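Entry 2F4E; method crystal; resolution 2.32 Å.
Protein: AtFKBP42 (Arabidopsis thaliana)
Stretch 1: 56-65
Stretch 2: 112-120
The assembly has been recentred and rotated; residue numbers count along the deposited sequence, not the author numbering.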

ATOM      1  N   ILE A  56       6.160  -8.206  -6.590  1.00 43.86           N
ATOM      2  CA  ILE A  56       5.514  -9.337  -7.248  1.00 43.66           C
ATOM      3  C   ILE A  56       5.791  -9.264  -8.744  1.00 46.02           C
ATOM      4  O   ILE A  56       6.194 -10.245  -9.372  1.00 45.86           O
ATOM      5  CB  ILE A  56       3.982  -9.289  -7.040  1.00 42.48           C
ATOM      6  CG1 ILE A  56       3.650  -9.545  -5.571  1.00 40.47           C
ATOM      7  CG2 ILE A  56       3.283 -10.281  -7.986  1.00 40.78           C
ATOM      8  CD1 ILE A  56       2.164  -9.534  -5.259  1.00 37.55           C
ATOM      9  N   LYS A  57       5.541  -8.084  -9.302  1.00 46.91           N
ATOM     10  CA  LYS A  57       5.740  -7.822 -10.720  1.00 46.76           C
ATOM     11  C   LYS A  57       6.465  -6.503 -10.914  1.00 48.04           C
ATOM     12  O   LYS A  57       5.968  -5.462 -10.497  1.00 47.94           O
ATOM     13  CB  LYS A  57       4.385  -7.761 -11.429  1.00 47.70           C
ATOM     14  CG  LYS A  57       4.467  -7.362 -12.890  1.00 49.18           C
ATOM     15  CD  LYS A  57       3.089  -7.283 -13.488  1.00 50.15           C
ATOM     16  CE  LYS A  57       3.145  -6.820 -14.923  1.00 52.37           C
ATOM     17  NZ  LYS A  57       1.775  -6.789 -15.526  1.00 53.85           N
ATOM     18  N   GLU A  58       7.633  -6.554 -11.548  1.00 47.60           N
ATOM     19  CA  GLU A  58       8.426  -5.361 -11.829  1.00 48.24           C
ATOM     20  C   GLU A  58       7.638  -4.441 -12.749  1.00 48.04           C
ATOM     21  O   GLU A  58       6.855  -4.894 -13.580  1.00 47.30           O
ATOM     22  CB  GLU A  58       9.733  -5.727 -12.547  1.00 51.33           C
ATOM     23  CG  GLU A  58      10.751  -6.517 -11.742  1.00 54.29           C
ATOM     24  CD  GLU A  58      11.233  -5.769 -10.517  1.00 57.55           C
ATOM     25  OE1 GLU A  58      11.582  -4.567 -10.639  1.00 58.05           O
ATOM     26  OE2 GLU A  58      11.269  -6.393  -9.432  1.00 59.48           O
ATOM     27  N   GLY A  59       7.860  -3.144 -12.603  1.00 48.32           N
ATOM     28  CA  GLY A  59       7.180  -2.185 -13.448  1.00 49.07           C
ATOM     29  C   GLY A  59       8.197  -1.486 -14.336  1.00 51.33           C
ATOM     30  O   GLY A  59       9.290  -2.014 -14.578  1.00 50.45           O
ATOM     31  N   HIS A  60       7.861  -0.291 -14.810  1.00 51.97           N
ATOM     32  CA  HIS A  60       8.767   0.447 -15.674  1.00 54.07           C
ATOM     33  C   HIS A  60       8.760   1.940 -15.362  1.00 53.58           C
ATOM     34  O   HIS A  60       7.906   2.432 -14.621  1.00 54.09           O
ATOM     35  CB  HIS A  60       8.368   0.229 -17.129  1.00 56.71           C
ATOM     36  CG  HIS A  60       6.973   0.681 -17.443  1.00 61.83           C
ATOM     37  ND1 HIS A  60       6.697   1.889 -18.042  1.00 64.52           N
ATOM     38  CD2 HIS A  60       5.776   0.092 -17.203  1.00 63.12           C
ATOM     39  CE1 HIS A  60       5.383   2.033 -18.159  1.00 63.69           C
ATOM     40  NE2 HIS A  60       4.807   0.960 -17.659  1.00 64.83           N
ATOM     41  N   GLY A  61       9.712   2.667 -15.934  1.00 52.42           N
ATOM     42  CA  GLY A  61       9.761   4.097 -15.703  1.00 50.61           C
ATOM     43  C   GLY A  61      10.414   4.393 -14.382  1.00 49.92           C
ATOM     44  O   GLY A  61      10.871   3.484 -13.702  1.00 50.34           O
ATOM     45  N   SER A  62      10.454   5.666 -14.012  1.00 48.98           N
ATOM     46  CA  SER A  62      11.078   6.066 -12.764  1.00 49.12           C
ATOM     47  C   SER A  62      10.080   6.068 -11.621  1.00 48.92           C
ATOM     48  O   SER A  62       8.870   5.975 -11.838  1.00 49.06           O
ATOM     49  CB  SER A  62      11.697   7.462 -12.909  1.00 49.59           C
ATOM     50  OG  SER A  62      12.690   7.464 -13.919  1.00 51.26           O
ATOM     51  N   LYS A  63      10.603   6.151 -10.404  1.00 48.74           N
ATOM     52  CA  LYS A  63       9.773   6.204  -9.216  1.00 48.91           C
ATOM     53  C   LYS A  63       9.131   7.576  -9.263  1.00 49.11           C
ATOM     54  O   LYS A  63       9.645   8.486  -9.923  1.00 48.62           O
ATOM     55  CB  LYS A  63      10.640   6.054  -7.962  1.00 49.77           C
ATOM     56  CG  LYS A  63      11.005   4.607  -7.653  1.00 52.98           C
ATOM     57  CD  LYS A  63      12.335   4.468  -6.937  1.00 54.13           C
ATOM     58  CE  LYS A  63      12.314   5.052  -5.534  1.00 56.07           C
ATOM     59  NZ  LYS A  63      13.619   4.764  -4.826  1.00 55.06           N
ATOM     60  N   PRO A  64       7.996   7.752  -8.575  1.00 49.06           N
ATOM     61  CA  PRO A  64       7.322   9.049  -8.580  1.00 48.62           C
ATOM     62  C   PRO A  64       8.053  10.060  -7.728  1.00 48.80           C
ATOM     63  O   PRO A  64       8.853   9.693  -6.871  1.00 50.89           O
ATOM     64  CB  PRO A  64       5.957   8.723  -8.005  1.00 48.29           C
ATOM     65  CG  PRO A  64       6.309   7.679  -6.973  1.00 47.21           C
ATOM     66  CD  PRO A  64       7.269   6.788  -7.731  1.00 47.71           C
ATOM     67  N   SER A  65       7.779  11.333  -7.964  1.00 47.48           N
ATOM     68  CA  SER A  65       8.400  12.376  -7.181  1.00 49.52           C
ATOM     69  C   SER A  65       7.464  12.672  -6.020  1.00 51.02           C
ATOM     70  O   SER A  65       6.323  12.201  -5.998  1.00 51.01           O
ATOM     71  CB  SER A  65       8.600  13.628  -8.030  1.00 51.57           C
ATOM     72  OG  SER A  65       7.410  13.996  -8.707  1.00 52.44           O
ATOM     73  N   GLY A 112       5.168   3.055   0.787  1.00 35.84           N
ATOM     74  CA  GLY A 112       5.451   1.936  -0.085  1.00 33.88           C
ATOM     75  C   GLY A 112       5.293   2.353  -1.526  1.00 33.01           C
ATOM     76  O   GLY A 112       6.172   2.088  -2.333  1.00 33.76           O
ATOM     77  N   VAL A 113       4.178   3.011  -1.838  1.00 31.35           N
ATOM     78  CA  VAL A 113       3.885   3.476  -3.192  1.00 32.30           C
ATOM     79  C   VAL A 113       5.006   4.340  -3.736  1.00 34.45           C
ATOM     80  O   VAL A 113       5.395   4.215  -4.894  1.00 35.24           O
ATOM     81  CB  VAL A 113       2.559   4.294  -3.228  1.00 28.46           C
ATOM     82  CG1 VAL A 113       2.457   5.060  -4.517  1.00 27.98           C
ATOM     83  CG2 VAL A 113       1.359   3.360  -3.083  1.00 30.52           C
ATOM     84  N   ALA A 114       5.513   5.222  -2.886  1.00 35.36           N
ATOM     85  CA  ALA A 114       6.587   6.129  -3.271  1.00 37.10           C
ATOM     86  C   ALA A 114       7.815   5.382  -3.776  1.00 37.60           C
ATOM     87  O   ALA A 114       8.671   5.974  -4.426  1.00 40.24           O
ATOM     88  CB  ALA A 114       6.973   7.031  -2.081  1.00 35.28           C
ATOM     89  N   SER A 115       7.896   4.088  -3.487  1.00 36.40           N
ATOM     90  CA  SER A 115       9.050   3.293  -3.894  1.00 34.44           C
ATOM     91  C   SER A 115       8.748   2.440  -5.112  1.00 35.20           C
ATOM     92  O   SER A 115       9.597   1.689  -5.578  1.00 33.30           O
ATOM     93  CB  SER A 115       9.478   2.379  -2.744  1.00 37.83           C
ATOM     94  OG  SER A 115       8.698   1.196  -2.731  1.00 35.90           O
ATOM     95  N   MET A 116       7.540   2.564  -5.636  1.00 33.57           N
ATOM     96  CA  MET A 116       7.137   1.761  -6.772  1.00 36.17           C
ATOM     97  C   MET A 116       7.204   2.450  -8.130  1.00 38.93           C
ATOM     98  O   MET A 116       7.154   3.677  -8.242  1.00 40.13           O
ATOM     99  CB  MET A 116       5.715   1.234  -6.537  1.00 35.85           C
ATOM    100  CG  MET A 116       5.575   0.329  -5.328  1.00 37.10           C
ATOM    101  SD  MET A 116       3.878  -0.131  -4.974  1.00 33.52           S
ATOM    102  CE  MET A 116       3.713  -1.564  -5.965  1.00 33.00           C
ATOM    103  N   LYS A 117       7.315   1.631  -9.167  1.00 39.80           N
ATOM    104  CA  LYS A 117       7.361   2.112 -10.537  1.00 39.66           C
ATOM    105  C   LYS A 117       5.959   1.902 -11.061  1.00 38.95           C
ATOM    106  O   LYS A 117       5.154   1.244 -10.416  1.00 36.30           O
ATOM    107  CB  LYS A 117       8.337   1.295 -11.382  1.00 39.19           C
ATOM    108  CG  LYS A 117       9.777   1.429 -10.961  1.00 44.75           C
ATOM    109  CD  LYS A 117      10.718   0.772 -11.963  1.00 48.22           C
ATOM    110  CE  LYS A 117      12.155   1.018 -11.564  1.00 49.98           C
ATOM    111  NZ  LYS A 117      12.401   2.481 -11.423  1.00 52.01           N
ATOM    112  N   SER A 118       5.666   2.452 -12.228  1.00 39.51           N
ATOM    113  CA  SER A 118       4.341   2.313 -12.807  1.00 40.55           C
ATOM    114  C   SER A 118       4.121   0.899 -13.304  1.00 40.10           C
ATOM    115  O   SER A 118       4.992   0.330 -13.967  1.00 40.35           O
ATOM    116  CB  SER A 118       4.168   3.286 -13.970  1.00 40.77           C
ATOM    117  OG  SER A 118       2.904   3.086 -14.580  1.00 46.30           O
ATOM    118  N   GLY A 119       2.956   0.341 -12.985  1.00 38.16           N
ATOM    119  CA  GLY A 119       2.642  -1.010 -13.407  1.00 36.75           C
ATOM    120  C   GLY A 119       3.192  -2.057 -12.458  1.00 37.80           C
ATOM    121  O   GLY A 119       2.980  -3.260 -12.645  1.00 38.13           O
ATOM    122  N   GLU A 120       3.906  -1.612 -11.430  1.00 35.53           N
ATOM    123  CA  GLU A 120       4.459  -2.554 -10.473  1.00 36.71           C
ATOM    124  C   GLU A 120       3.382  -3.074  -9.525  1.00 36.71           C
ATOM    125  O   GLU A 120       2.419  -2.380  -9.200  1.00 34.46           O
ATOM    126  CB  GLU A 120       5.574  -1.902  -9.657  1.00 36.48           C
ATOM    127  CG  GLU A 120       6.308  -2.861  -8.766  1.00 37.53           C
ATOM    128  CD  GLU A 120       7.427  -2.206  -7.985  1.00 43.48           C
ATOM    129  OE1 GLU A 120       8.288  -1.529  -8.608  1.00 42.98           O
ATOM    130  OE2 GLU A 120       7.437  -2.385  -6.746  1.00 43.16           O
TER

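The most unusual feature of this contact is how closely two backbones meet at Gly59, whose CA lies 4.0 Å from the CA of Glu120. A side chain would not fit here: an ideally placed CB on Gly59 would point toward the other stretch and fall 2.5 Å from Ser118 O and 2.8 Å from Glu120 N. Bare of a side chain, Gly59 instead sets its CA 3.4 Å from Ser118 O in a CA-H...O contact. A second such contact joins Glu120 CA to Lys57 O at 3.3 Å.

Next to this close approach, the two stretches form a single antiparallel bridge. His60 N donates to Ser118 O at 3.1 Å and nearly straight, whereas the return bond from Ser118 N to His60 O is longer, 3.3 Å, and weak, bent to 134°. The type II turn from Lys117 to Glu120 carries the bridging Ser118. Its third residue, Gly119, has phi near 85°, where a CB would be jammed against the preceding carbonyl oxygen, so glycine suits this corner.

The CA-to-CB bond of Lys117 points toward the first stretch, and the residue has the largest area covered by it. The long side chain lets Lys117 NZ donate to Gly61 O at 2.9 Å, while Lys117 CB packs 3.5 Å from His60 O. Gly61 also has a positive phi that calls for glycine.

Farther along, Pro64 packs its ring against backbone carbonyls, with CD 3.2 Å from Met116 O and 3.7 Å from Ala114 O. Having no amide hydrogen, proline can offer these oxygens no backbone hydrogen bond; its contacts here are through carbon. The type I turn from Val113 to Met116 presents this surface, braced by Ser115, whose OG donates to Gly112 O at 2.7 Å. Beside it, the aliphatic part of Lys63 lies along the turn, CG 3.8 Å from Ser115 O.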